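Local coordinates for Myo-inositol 2-dehydrogenase (Lactobacillus plantarum WCFS1, PDB 3CEA), which probably catalyses the NAD-dependent oxidation of the 2-hydroxyl of myo-inositol to a ketone, giving scyllo-inosose, at residues F99-L104 with T299-D304; R195-Q200 with L254-S259; V37-C40 with Q46-W49. All coordinates share one frame; numbering follows the deposited sequence.

Two of the three contacts reach the bound NAD, at different ends of it. Interaction 3 lies in the Rossmann domain at the adenosine, where Cys40 nears the adenine and Gln46 binds the ribose. Interaction 1 meets the nicotinamide half through Glu101 and Lys102; its centre is about 19 Å from that of interaction 3, and both involve the same parallel sheet. Interaction 2 belongs to the mixed sheet of the C-terminal domain, with its centre about 23 Å from that of interaction 1 and about 41 Å from that of interaction 3. Both its segments fall in the chain between 99-104 and 299-304, and helix 182-198, which carries 195-198, also touches Lys102 and Pro103.

Interaction 1. Residues F99-L104 with T299-D304; sequences FCEKPL and TDEVQD. With NAD (nicotinamide-adenine-dinucleotide), chain E.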
loop_
_atom_site.group_PDB
_atom_site.type_symbol
_atom_site.label_atom_id
_atom_site.label_comp_id
_atom_site.label_asym_id
_atom_site.label_seq_id
_atom_site.Cartn_x
_atom_site.Cartn_y
_atom_site.Cartn_z
ATOM N N PHE A 99 -15.111 13.861 -34.238
ATOM C CA PHE A 99 -14.317 13.321 -33.147
ATOM C C PHE A 99 -13.560 12.112 -33.684
ATOM O O PHE A 99 -14.156 11.074 -33.976
ATOM C CB PHE A 99 -15.206 12.921 -31.967
ATOM C CG PHE A 99 -14.442 12.419 -30.768
ATOM C CD1 PHE A 99 -14.052 11.081 -30.679
ATOM C CD2 PHE A 99 -14.123 13.281 -29.723
ATOM C CE1 PHE A 99 -13.349 10.611 -29.575
ATOM C CE2 PHE A 99 -13.422 12.819 -28.610
ATOM C CZ PHE A 99 -13.033 11.481 -28.537
ATOM N N CYS A 100 -12.248 12.261 -33.827
ATOM C CA CYS A 100 -11.404 11.179 -34.320
ATOM C C CYS A 100 -10.530 10.641 -33.197
ATOM O O CYS A 100 -9.920 11.410 -32.449
ATOM C CB CYS A 100 -10.535 11.668 -35.482
ATOM S SG CYS A 100 -9.681 10.363 -36.397
ATOM N N GLU A 101 -10.474 9.317 -33.081
ATOM C CA GLU A 101 -9.603 8.673 -32.105
ATOM C C GLU A 101 -8.130 8.864 -32.432
ATOM O O GLU A 101 -7.765 9.149 -33.575
ATOM C CB GLU A 101 -9.924 7.178 -31.971
ATOM C CG GLU A 101 -10.926 6.845 -30.864
ATOM C CD GLU A 101 -10.471 7.286 -29.472
ATOM O OE1 GLU A 101 -9.260 7.527 -29.264
ATOM O OE2 GLU A 101 -11.334 7.381 -28.574
ATOM N N LYS A 102 -7.293 8.718 -31.407
ATOM C CA LYS A 102 -5.846 8.817 -31.554
ATOM C C LYS A 102 -5.304 7.528 -32.187
ATOM O O LYS A 102 -5.914 6.469 -32.037
ATOM C CB LYS A 102 -5.195 9.085 -30.186
ATOM C CG LYS A 102 -5.250 7.917 -29.198
ATOM C CD LYS A 102 -3.983 7.078 -29.282
ATOM C CE LYS A 102 -4.262 5.601 -29.063
ATOM N NZ LYS A 102 -3.009 4.799 -29.008
ATOM N N PRO A 103 -4.182 7.613 -32.927
ATOM C CA PRO A 103 -3.485 8.824 -33.368
ATOM C C PRO A 103 -4.152 9.404 -34.612
ATOM O O PRO A 103 -5.087 8.801 -35.144
ATOM C CB PRO A 103 -2.072 8.325 -33.708
ATOM C CG PRO A 103 -2.082 6.827 -33.510
ATOM C CD PRO A 103 -3.500 6.392 -33.385
ATOM N N LEU A 104 -3.678 10.563 -35.068
ATOM C CA LEU A 104 -4.229 11.208 -36.265
ATOM C C LEU A 104 -4.100 10.329 -37.511
ATOM O O LEU A 104 -5.012 10.277 -38.338
ATOM C CB LEU A 104 -3.578 12.578 -36.502
ATOM C CG LEU A 104 -3.802 13.667 -35.445
ATOM C CD1 LEU A 104 -2.976 14.901 -35.764
ATOM C CD2 LEU A 104 -5.276 14.035 -35.305
ATOM N N THR A 299 -15.967 8.822 -21.211
ATOM C CA THR A 299 -17.290 9.428 -21.150
ATOM C C THR A 299 -17.161 10.949 -21.101
ATOM O O THR A 299 -17.782 11.651 -21.899
ATOM C CB THR A 299 -18.095 8.894 -19.944
ATOM O OG1 THR A 299 -18.283 7.483 -20.093
ATOM C CG2 THR A 299 -19.461 9.562 -19.846
ATOM N N ASP A 300 -16.332 11.444 -20.183
ATOM C CA ASP A 300 -16.160 12.882 -19.986
ATOM C C ASP A 300 -15.624 13.620 -21.222
ATOM O O ASP A 300 -16.042 14.754 -21.492
ATOM C CB ASP A 300 -15.294 13.164 -18.749
ATOM C CG ASP A 300 -16.018 12.849 -17.434
ATOM O OD1 ASP A 300 -17.250 12.626 -17.447
ATOM O OD2 ASP A 300 -15.350 12.828 -16.375
ATOM N N GLU A 301 -14.724 12.980 -21.971
ATOM C CA GLU A 301 -14.157 13.591 -23.184
ATOM C C GLU A 301 -15.169 13.692 -24.322
ATOM O O GLU A 301 -15.193 14.689 -25.049
ATOM C CB GLU A 301 -12.896 12.858 -23.660
ATOM C CG GLU A 301 -13.138 11.500 -24.300
ATOM C CD GLU A 301 -11.972 11.013 -25.133
ATOM O OE1 GLU A 301 -11.045 11.805 -25.409
ATOM O OE2 GLU A 301 -11.991 9.827 -25.520
ATOM N N VAL A 302 -15.992 12.655 -24.476
ATOM C CA VAL A 302 -17.025 12.629 -25.508
ATOM C C VAL A 302 -18.115 13.646 -25.175
ATOM O O VAL A 302 -18.624 14.331 -26.063
ATOM C CB VAL A 302 -17.602 11.203 -25.714
ATOM C CG1 VAL A 302 -18.867 11.233 -26.565
ATOM C CG2 VAL A 302 -16.557 10.306 -26.363
ATOM N N GLN A 303 -18.448 13.749 -23.889
ATOM C CA GLN A 303 -19.374 14.768 -23.407
ATOM C C GLN A 303 -18.829 16.170 -23.681
ATOM O O GLN A 303 -19.578 17.060 -24.086
ATOM C CB GLN A 303 -19.657 14.587 -21.911
ATOM C CG GLN A 303 -20.735 15.523 -21.357
ATOM C CD GLN A 303 -22.123 15.183 -21.866
ATOM O OE1 GLN A 303 -22.680 14.135 -21.534
ATOM N NE2 GLN A 303 -22.690 16.071 -22.676
ATOM N N ASP A 304 -17.527 16.353 -23.464
ATOM C CA ASP A 304 -16.864 17.629 -23.734
ATOM C C ASP A 304 -16.949 17.992 -25.217
ATOM O O ASP A 304 -17.194 19.151 -25.561
ATOM C CB ASP A 304 -15.405 17.598 -23.266
ATOM C CG ASP A 304 -14.697 18.937 -23.448
ATOM O OD1 ASP A 304 -15.216 19.969 -22.962
ATOM O OD2 ASP A 304 -13.614 18.954 -24.072
HETATM P PA NAD E . -10.641 -2.751 -33.492
HETATM O O1A NAD E . -10.981 -3.496 -32.259
HETATM O O2A NAD E . -9.893 -3.590 -34.454
HETATM O O5B NAD E . -11.991 -2.163 -34.142
HETATM C C5B NAD E . -11.986 -1.595 -35.436
HETATM C C4B NAD E . -13.420 -1.446 -35.940
HETATM O O4B NAD E . -13.462 -0.618 -37.090
HETATM C C3B NAD E . -14.034 -2.780 -36.331
HETATM O O3B NAD E . -15.317 -2.844 -35.760
HETATM C C2B NAD E . -14.126 -2.741 -37.844
HETATM O O2B NAD E . -15.280 -3.388 -38.332
HETATM C C1B NAD E . -14.155 -1.252 -38.148
HETATM N N9A NAD E . -13.518 -0.948 -39.444
HETATM C C8A NAD E . -12.265 -1.325 -39.860
HETATM N N7A NAD E . -12.054 -0.843 -41.106
HETATM C C5A NAD E . -13.159 -0.167 -41.494
HETATM C C6A NAD E . -13.474 0.513 -42.665
HETATM N N6A NAD E . -12.514 0.781 -43.544
HETATM N N1A NAD E . -14.709 1.126 -42.783
HETATM C C2A NAD E . -15.624 1.062 -41.744
HETATM N N3A NAD E . -15.304 0.382 -40.582
HETATM C C4A NAD E . -14.090 -0.222 -40.458
HETATM O O3 NAD E . -9.778 -1.438 -33.133
HETATM P PN NAD E . -9.978 -0.640 -31.747
HETATM O O1N NAD E . -11.425 -0.555 -31.435
HETATM O O2N NAD E . -9.029 -1.214 -30.773
HETATM O O5D NAD E . -9.438 0.840 -32.065
HETATM C C5D NAD E . -9.826 1.583 -33.197
HETATM C C4D NAD E . -9.111 2.929 -33.138
HETATM O O4D NAD E . -9.152 3.445 -31.819
HETATM C C3D NAD E . -7.649 2.814 -33.541
HETATM O O3D NAD E . -7.357 3.808 -34.496
HETATM C C2D NAD E . -6.875 3.055 -32.259
HETATM O O2D NAD E . -5.710 3.812 -32.478
HETATM C C1D NAD E . -7.858 3.801 -31.367
HETATM N N1N NAD E . -7.676 3.457 -29.942
HETATM C C2N NAD E . -7.537 4.472 -29.029
HETATM C C3N NAD E . -7.360 4.185 -27.672
HETATM C C7N NAD E . -7.382 5.279 -26.642
HETATM O O7N NAD E . -6.779 5.033 -25.393
HETATM N N7N NAD E . -7.962 6.450 -26.922
HETATM C C4N NAD E . -7.324 2.857 -27.252
HETATM C C5N NAD E . -7.464 1.832 -28.185
HETATM C C6N NAD E . -7.640 2.146 -29.532
#
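Phe99 and Glu301 meet where the last residues of Rossmann strand 97-100 face helix 295-311, just ahead of the Glu-Lys-Pro motif familiar in the Gfo/Idh/MocA family. The ring of Phe99 reaches the helix because its CG stands anti to the backbone N (chi1 -177°). The carboxylate of Glu301 comes to the ring edge, Phe99 CZ lying 3.6 Å from Glu301 OE2, with the two planes 89° apart. Val302 CG2 approaches the same CZ obliquely at 4.3 Å. This is the tight, buried part, and Phe76 and Phe305 pack on the same ring. The helix side bearing Asp300 turns instead to solvent and adds nothing to the contact.

Beyond the ring two acids come close: Glu101 OE2 lies 4.0 Å from Glu301 OE2. His23 of helix 20-29 is hydrogen-bonded to that Glu101 oxygen and may offset part of the like-charge closeness. The other oxygen, Glu101 OE1, accepts two bonds: Lys102 N reaches its anti side at 3.1 Å, and NAD N7N donates to it at 2.9 Å (N-H...O 159°), so the carboxylate is gripped at both ends. An alanine at Glu101 is likely to leave the nicotinamide amide without its acceptor and His23 without its partner, and so let the carboxamide turn more easily. The following residues continue along the cofactor to the cis peptide before Pro103: Lys102 CE rests 3.5 Å from NAD C2N, and the ribose hydroxyl O2D of NAD donates to Lys102 O at 2.7 Å.

Interaction 2. Residues R195-Q200 with L254-S259; sequences RWFTGQ and LEVMGS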
loop_
_atom_site.group_PDB
_atom_site.type_symbol
_atom_site.label_atom_id
_atom_site.label_comp_id
_atom_site.label_asym_id
_atom_site.label_seq_id
_atom_site.Cartn_x
_atom_site.Cartn_y
_atom_site.Cartn_z
ATOM N N ARG A 195 4.354 16.474 -22.593
ATOM C CA ARG A 195 4.234 17.795 -23.219
ATOM C C ARG A 195 3.308 18.693 -22.402
ATOM O O ARG A 195 3.606 19.870 -22.176
ATOM C CB ARG A 195 3.713 17.677 -24.653
ATOM C CG ARG A 195 4.675 16.998 -25.626
ATOM C CD ARG A 195 4.261 17.206 -27.083
ATOM N NE ARG A 195 4.378 18.606 -27.488
ATOM C CZ ARG A 195 3.351 19.442 -27.631
ATOM N NH1 ARG A 195 2.110 19.027 -27.419
ATOM N NH2 ARG A 195 3.569 20.699 -27.992
ATOM N N TRP A 196 2.196 18.115 -21.954
ATOM C CA TRP A 196 1.212 18.809 -21.133
ATOM C C TRP A 196 1.802 19.279 -19.800
ATOM O O TRP A 196 1.651 20.445 -19.430
ATOM C CB TRP A 196 -0.003 17.899 -20.910
ATOM C CG TRP A 196 -1.167 18.536 -20.199
ATOM C CD1 TRP A 196 -1.588 19.834 -20.296
ATOM C CD2 TRP A 196 -2.081 17.885 -19.308
ATOM N NE1 TRP A 196 -2.694 20.034 -19.509
ATOM C CE2 TRP A 196 -3.021 18.854 -18.891
ATOM C CE3 TRP A 196 -2.196 16.576 -18.817
ATOM C CZ2 TRP A 196 -4.062 18.557 -18.006
ATOM C CZ3 TRP A 196 -3.232 16.281 -17.936
ATOM C CH2 TRP A 196 -4.150 17.269 -17.541
ATOM N N PHE A 197 2.487 18.376 -19.099
ATOM C CA PHE A 197 3.020 18.659 -17.765
ATOM C C PHE A 197 4.194 19.640 -17.763
ATOM O O PHE A 197 4.308 20.474 -16.859
ATOM C CB PHE A 197 3.420 17.358 -17.056
ATOM C CG PHE A 197 2.306 16.720 -16.265
ATOM C CD1 PHE A 197 1.304 15.992 -16.897
ATOM C CD2 PHE A 197 2.267 16.837 -14.880
ATOM C CE1 PHE A 197 0.278 15.397 -16.161
ATOM C CE2 PHE A 197 1.246 16.243 -14.137
ATOM C CZ PHE A 197 0.250 15.525 -14.779
ATOM N N THR A 198 5.050 19.542 -18.780
ATOM C CA THR A 198 6.291 20.320 -18.843
ATOM C C THR A 198 6.173 21.616 -19.643
ATOM O O THR A 198 6.835 22.607 -19.327
ATOM C CB THR A 198 7.440 19.498 -19.463
ATOM O OG1 THR A 198 7.069 19.077 -20.783
ATOM C CG2 THR A 198 7.764 18.281 -18.608
ATOM N N GLY A 199 5.348 21.603 -20.684
ATOM C CA GLY A 199 5.283 22.717 -21.627
ATOM C C GLY A 199 6.477 22.705 -22.565
ATOM O O GLY A 199 6.638 23.601 -23.390
ATOM N N GLN A 200 7.306 21.673 -22.434
ATOM C CA GLN A 200 8.511 21.501 -23.241
ATOM C C GLN A 200 8.295 20.453 -24.340
ATOM O O GLN A 200 7.338 19.673 -24.294
ATOM C CB GLN A 200 9.687 21.080 -22.347
ATOM C CG GLN A 200 10.036 22.071 -21.235
ATOM C CD GLN A 200 11.055 21.532 -20.228
ATOM O OE1 GLN A 200 11.914 20.705 -20.555
ATOM N NE2 GLN A 200 10.975 22.027 -18.995
ATOM N N LEU A 254 2.193 6.931 -14.372
ATOM C CA LEU A 254 2.961 8.141 -14.632
ATOM C C LEU A 254 3.638 8.627 -13.360
ATOM O O LEU A 254 2.984 8.827 -12.331
ATOM C CB LEU A 254 2.081 9.250 -15.219
ATOM C CG LEU A 254 2.792 10.509 -15.741
ATOM C CD1 LEU A 254 3.632 10.215 -16.985
ATOM C CD2 LEU A 254 1.789 11.614 -16.039
ATOM N N GLU A 255 4.952 8.810 -13.443
ATOM C CA GLU A 255 5.727 9.344 -12.334
ATOM C C GLU A 255 6.301 10.697 -12.713
ATOM O O GLU A 255 7.053 10.813 -13.679
ATOM C CB GLU A 255 6.855 8.385 -11.948
ATOM C CG GLU A 255 7.773 8.908 -10.849
ATOM C CD GLU A 255 9.021 8.070 -10.696
ATOM O OE1 GLU A 255 8.934 6.964 -10.121
ATOM O OE2 GLU A 255 10.089 8.519 -11.156
ATOM N N VAL A 256 5.934 11.722 -11.955
ATOM C CA VAL A 256 6.524 13.034 -12.142
ATOM C C VAL A 256 7.466 13.315 -10.977
ATOM O O VAL A 256 7.037 13.557 -9.847
ATOM C CB VAL A 256 5.471 14.146 -12.305
ATOM C CG1 VAL A 256 6.122 15.394 -12.872
ATOM C CG2 VAL A 256 4.341 13.688 -13.226
HETATM N N MSE A 257 8.758 13.258 -11.278
HETATM C CA MSE A 257 9.805 13.412 -10.287
HETATM C C MSE A 257 10.284 14.860 -10.281
HETATM O O MSE A 257 10.872 15.329 -11.256
HETATM C CB MSE A 257 10.951 12.453 -10.612
HETATM C CG MSE A 257 11.958 12.268 -9.504
HETATM SE SE MSE A 257 13.630 11.533 -10.149
HETATM C CE MSE A 257 13.088 9.688 -10.392
ATOM N N GLY A 258 10.013 15.567 -9.188
ATOM C CA GLY A 258 10.371 16.979 -9.064
ATOM C C GLY A 258 11.530 17.255 -8.127
ATOM O O GLY A 258 12.143 16.330 -7.587
ATOM N N SER A 259 11.827 18.539 -7.934
ATOM C CA SER A 259 12.945 18.983 -7.099
ATOM C C SER A 259 12.541 19.133 -5.633
ATOM O O SER A 259 13.392 19.312 -4.754
ATOM C CB SER A 259 13.484 20.317 -7.613
ATOM O OG SER A 259 12.595 21.374 -7.297
#
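Phe197, in the last turn of helix 182-198, packs on Leu254 and Val256 of strand 251-258, joining helix to sheet within the C-terminal domain. Its CB is directed at the strand, and the contact is made farther out, by the ring. CB and CG themselves stay beyond close touch of the strand. From CG the ring divides between two methyls. On one side CD2 and then CE2 pass Val256 CG2, with Phe197 CE2 4.1 Å from that methyl. On the other, Phe197 CD1 stays 4.5 Å from Leu254 CD2, and Phe197 CE1 comes closer, to 4.1 Å. At the tip CZ lies between the two, 4.4 Å from Leu254 CD2 and a little farther from Val256 CG2. Both methyls meet the ring obliquely, in plain apolar packing.

Leu254 and Val256, two residues apart, face the helix together. Leu254 comes from the direction opposite to Phe197, and of its two branches CD2 does the touching. Val256 uses the methyl beside its backbone N, CG2. Just past Phe197 the helix closes: Gly199 takes a positive phi, and Thr198 OG1 accepts from Gln200 N at 3.1 Å, an ST turn.

Glu255, facing away from Phe197, forms salt bridges through OE1 with Arg157 and Arg264, and its OE2 is hydrogen-bonded to Tyr159 of a second subunit. Strand 251-258 runs between strands 262-265 and 153-163, and Met156 of the latter touches Phe197, Leu254 and Val256 alike. Helix 136-146 flanks the cluster, with Lys142 and Val145 on Phe197 and Tyr138 on Leu254.

Interaction 3. Residues V37-C40 with Q46-W49; sequences VAAC and QLEW. With NAD (nicotinamide-adenine-dinucleotide), chain E.
A leucine methyl set against a backbone carbonyl, rather than against another side chain, makes the closest approach here: Leu47 CD2 lies 3.5 Å from Ala39 O. The same methyl passes 4.0 Å from Cys40 C and 4.4 Å from Ala39 CB, so one branch of Leu47 covers the end of strand 34-40. The CB of Leu47 does not aim straight at the strand; with CG anti to its carbonyl carbon (chi1 -66°), the chain leans over and brings CD2 in. The small Ala39, whose CB points to the helix, is consistent with the close approach of the two backbones, the Ala39 and Leu47 CA atoms being 7.0 Å apart.

The neighbours of this pair hold the adenosine of NAD. Cys40 turns away from the helix, and its SG rests 3.8 Å from NAD C2A. Gln46, its chain extended, accepts a hydrogen bond from the ribose hydroxyl, NAD O3B to Gln46 OE1 at 2.5 Å, a distance modelled rather short.

Strand 34-40, helix 44-52 and strand 58-60 form a beta-alpha-beta unit of the Rossmann fold; strand 34-40 lies between 9-14 and 58-60, Trp49 leans on helix 20-29, and Cys40 packs on helix 63-67.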
loop_
_atom_site.group_PDB
_atom_site.type_symbol
_atom_site.label_atom_id
_atom_site.label_comp_id
_atom_site.label_asym_id
_atom_site.label_seq_id
_atom_site.Cartn_x
_atom_site.Cartn_y
_atom_site.Cartn_z
ATOM N N VAL A 37 -27.545 7.732 -34.368
ATOM C CA VAL A 37 -28.530 7.359 -35.385
ATOM C C VAL A 37 -28.057 6.219 -36.288
ATOM O O VAL A 37 -28.847 5.350 -36.667
ATOM C CB VAL A 37 -28.947 8.582 -36.245
ATOM C CG1 VAL A 37 -29.982 8.183 -37.293
ATOM C CG2 VAL A 37 -29.497 9.693 -35.358
ATOM N N ALA A 38 -26.772 6.231 -36.632
ATOM C CA ALA A 38 -26.209 5.232 -37.536
ATOM C C ALA A 38 -24.847 4.734 -37.069
ATOM O O ALA A 38 -24.145 5.422 -36.327
ATOM C CB ALA A 38 -26.120 5.787 -38.948
ATOM N N ALA A 39 -24.487 3.529 -37.504
ATOM C CA ALA A 39 -23.187 2.944 -37.193
ATOM C C ALA A 39 -22.588 2.262 -38.418
ATOM O O ALA A 39 -23.309 1.680 -39.233
ATOM C CB ALA A 39 -23.305 1.960 -36.039
ATOM N N CYS A 40 -21.266 2.341 -38.538
ATOM C CA CYS A 40 -20.555 1.720 -39.649
ATOM C C CYS A 40 -19.428 0.814 -39.161
ATOM O O CYS A 40 -18.563 1.239 -38.394
ATOM C CB CYS A 40 -20.014 2.785 -40.605
ATOM S SG CYS A 40 -19.238 2.120 -42.092
ATOM N N GLN A 46 -21.334 -7.077 -35.194
ATOM C CA GLN A 46 -21.216 -5.829 -34.443
ATOM C C GLN A 46 -22.327 -4.849 -34.817
ATOM O O GLN A 46 -22.844 -4.129 -33.959
ATOM C CB GLN A 46 -19.846 -5.189 -34.668
ATOM C CG GLN A 46 -18.690 -5.942 -34.019
ATOM C CD GLN A 46 -17.335 -5.343 -34.348
ATOM O OE1 GLN A 46 -17.245 -4.286 -34.974
ATOM N NE2 GLN A 46 -16.272 -6.020 -33.930
ATOM N N LEU A 47 -22.689 -4.832 -36.098
ATOM C CA LEU A 47 -23.759 -3.970 -36.595
ATOM C C LEU A 47 -25.132 -4.449 -36.124
ATOM O O LEU A 47 -25.998 -3.632 -35.798
ATOM C CB LEU A 47 -23.712 -3.871 -38.123
ATOM C CG LEU A 47 -22.499 -3.179 -38.756
ATOM C CD1 LEU A 47 -22.461 -3.432 -40.257
ATOM C CD2 LEU A 47 -22.488 -1.684 -38.457
ATOM N N GLU A 48 -25.320 -5.768 -36.090
ATOM C CA GLU A 48 -26.541 -6.372 -35.552
ATOM C C GLU A 48 -26.697 -6.054 -34.070
ATOM O O GLU A 48 -27.805 -5.788 -33.600
ATOM C CB GLU A 48 -26.538 -7.887 -35.757
ATOM C CG GLU A 48 -26.821 -8.330 -37.186
ATOM C CD GLU A 48 -26.769 -9.839 -37.353
ATOM O OE1 GLU A 48 -25.920 -10.491 -36.703
ATOM O OE2 GLU A 48 -27.576 -10.373 -38.144
ATOM N N TRP A 49 -25.576 -6.087 -33.349
ATOM C CA TRP A 49 -25.525 -5.724 -31.934
ATOM C C TRP A 49 -25.950 -4.270 -31.710
ATOM O O TRP A 49 -26.674 -3.972 -30.759
ATOM C CB TRP A 49 -24.118 -5.970 -31.373
ATOM C CG TRP A 49 -23.884 -5.383 -30.008
ATOM C CD1 TRP A 49 -24.334 -5.873 -28.814
ATOM C CD2 TRP A 49 -23.142 -4.196 -29.700
ATOM N NE1 TRP A 49 -23.921 -5.065 -27.783
ATOM C CE2 TRP A 49 -23.188 -4.028 -28.298
ATOM C CE3 TRP A 49 -22.445 -3.257 -30.472
ATOM C CZ2 TRP A 49 -22.560 -2.958 -27.649
ATOM C CZ3 TRP A 49 -21.821 -2.191 -29.824
ATOM C CH2 TRP A 49 -21.884 -2.054 -28.427
HETATM P PA NAD E . -10.641 -2.751 -33.492
HETATM O O1A NAD E . -10.981 -3.496 -32.259
HETATM O O2A NAD E . -9.893 -3.590 -34.454
HETATM O O5B NAD E . -11.991 -2.163 -34.142
HETATM C C5B NAD E . -11.986 -1.595 -35.436
HETATM C C4B NAD E . -13.420 -1.446 -35.940
HETATM O O4B NAD E . -13.462 -0.618 -37.090
HETATM C C3B NAD E . -14.034 -2.780 -36.331
HETATM O O3B NAD E . -15.317 -2.844 -35.760
HETATM C C2B NAD E . -14.126 -2.741 -37.844
HETATM O O2B NAD E . -15.280 -3.388 -38.332
HETATM C C1B NAD E . -14.155 -1.252 -38.148
HETATM N N9A NAD E . -13.518 -0.948 -39.444
HETATM C C8A NAD E . -12.265 -1.325 -39.860
HETATM N N7A NAD E . -12.054 -0.843 -41.106
HETATM C C5A NAD E . -13.159 -0.167 -41.494
HETATM C C6A NAD E . -13.474 0.513 -42.665
HETATM N N6A NAD E . -12.514 0.781 -43.544
HETATM N N1A NAD E . -14.709 1.126 -42.783
HETATM C C2A NAD E . -15.624 1.062 -41.744
HETATM N N3A NAD E . -15.304 0.382 -40.582
HETATM C C4A NAD E . -14.090 -0.222 -40.458
HETATM O O3 NAD E . -9.778 -1.438 -33.133
HETATM P PN NAD E . -9.978 -0.640 -31.747
HETATM O O1N NAD E . -11.425 -0.555 -31.435
HETATM O O2N NAD E . -9.029 -1.214 -30.773
HETATM O O5D NAD E . -9.438 0.840 -32.065
HETATM C C5D NAD E . -9.826 1.583 -33.197
HETATM C C4D NAD E . -9.111 2.929 -33.138
HETATM O O4D NAD E . -9.152 3.445 -31.819
HETATM C C3D NAD E . -7.649 2.814 -33.541
HETATM O O3D NAD E . -7.357 3.808 -34.496
HETATM C C2D NAD E . -6.875 3.055 -32.259
HETATM O O2D NAD E . -5.710 3.812 -32.478
HETATM C C1D NAD E . -7.858 3.801 -31.367
HETATM N N1N NAD E . -7.676 3.457 -29.942
HETATM C C2N NAD E . -7.537 4.472 -29.029
HETATM C C3N NAD E . -7.360 4.185 -27.672
HETATM C C7N NAD E . -7.382 5.279 -26.642
HETATM O O7N NAD E . -6.779 5.033 -25.393
HETATM N N7N NAD E . -7.962 6.450 -26.922
HETATM C C4N NAD E . -7.324 2.857 -27.252
HETATM C C5N NAD E . -7.464 1.832 -28.185
HETATM C C6N NAD E . -7.640 2.146 -29.532
#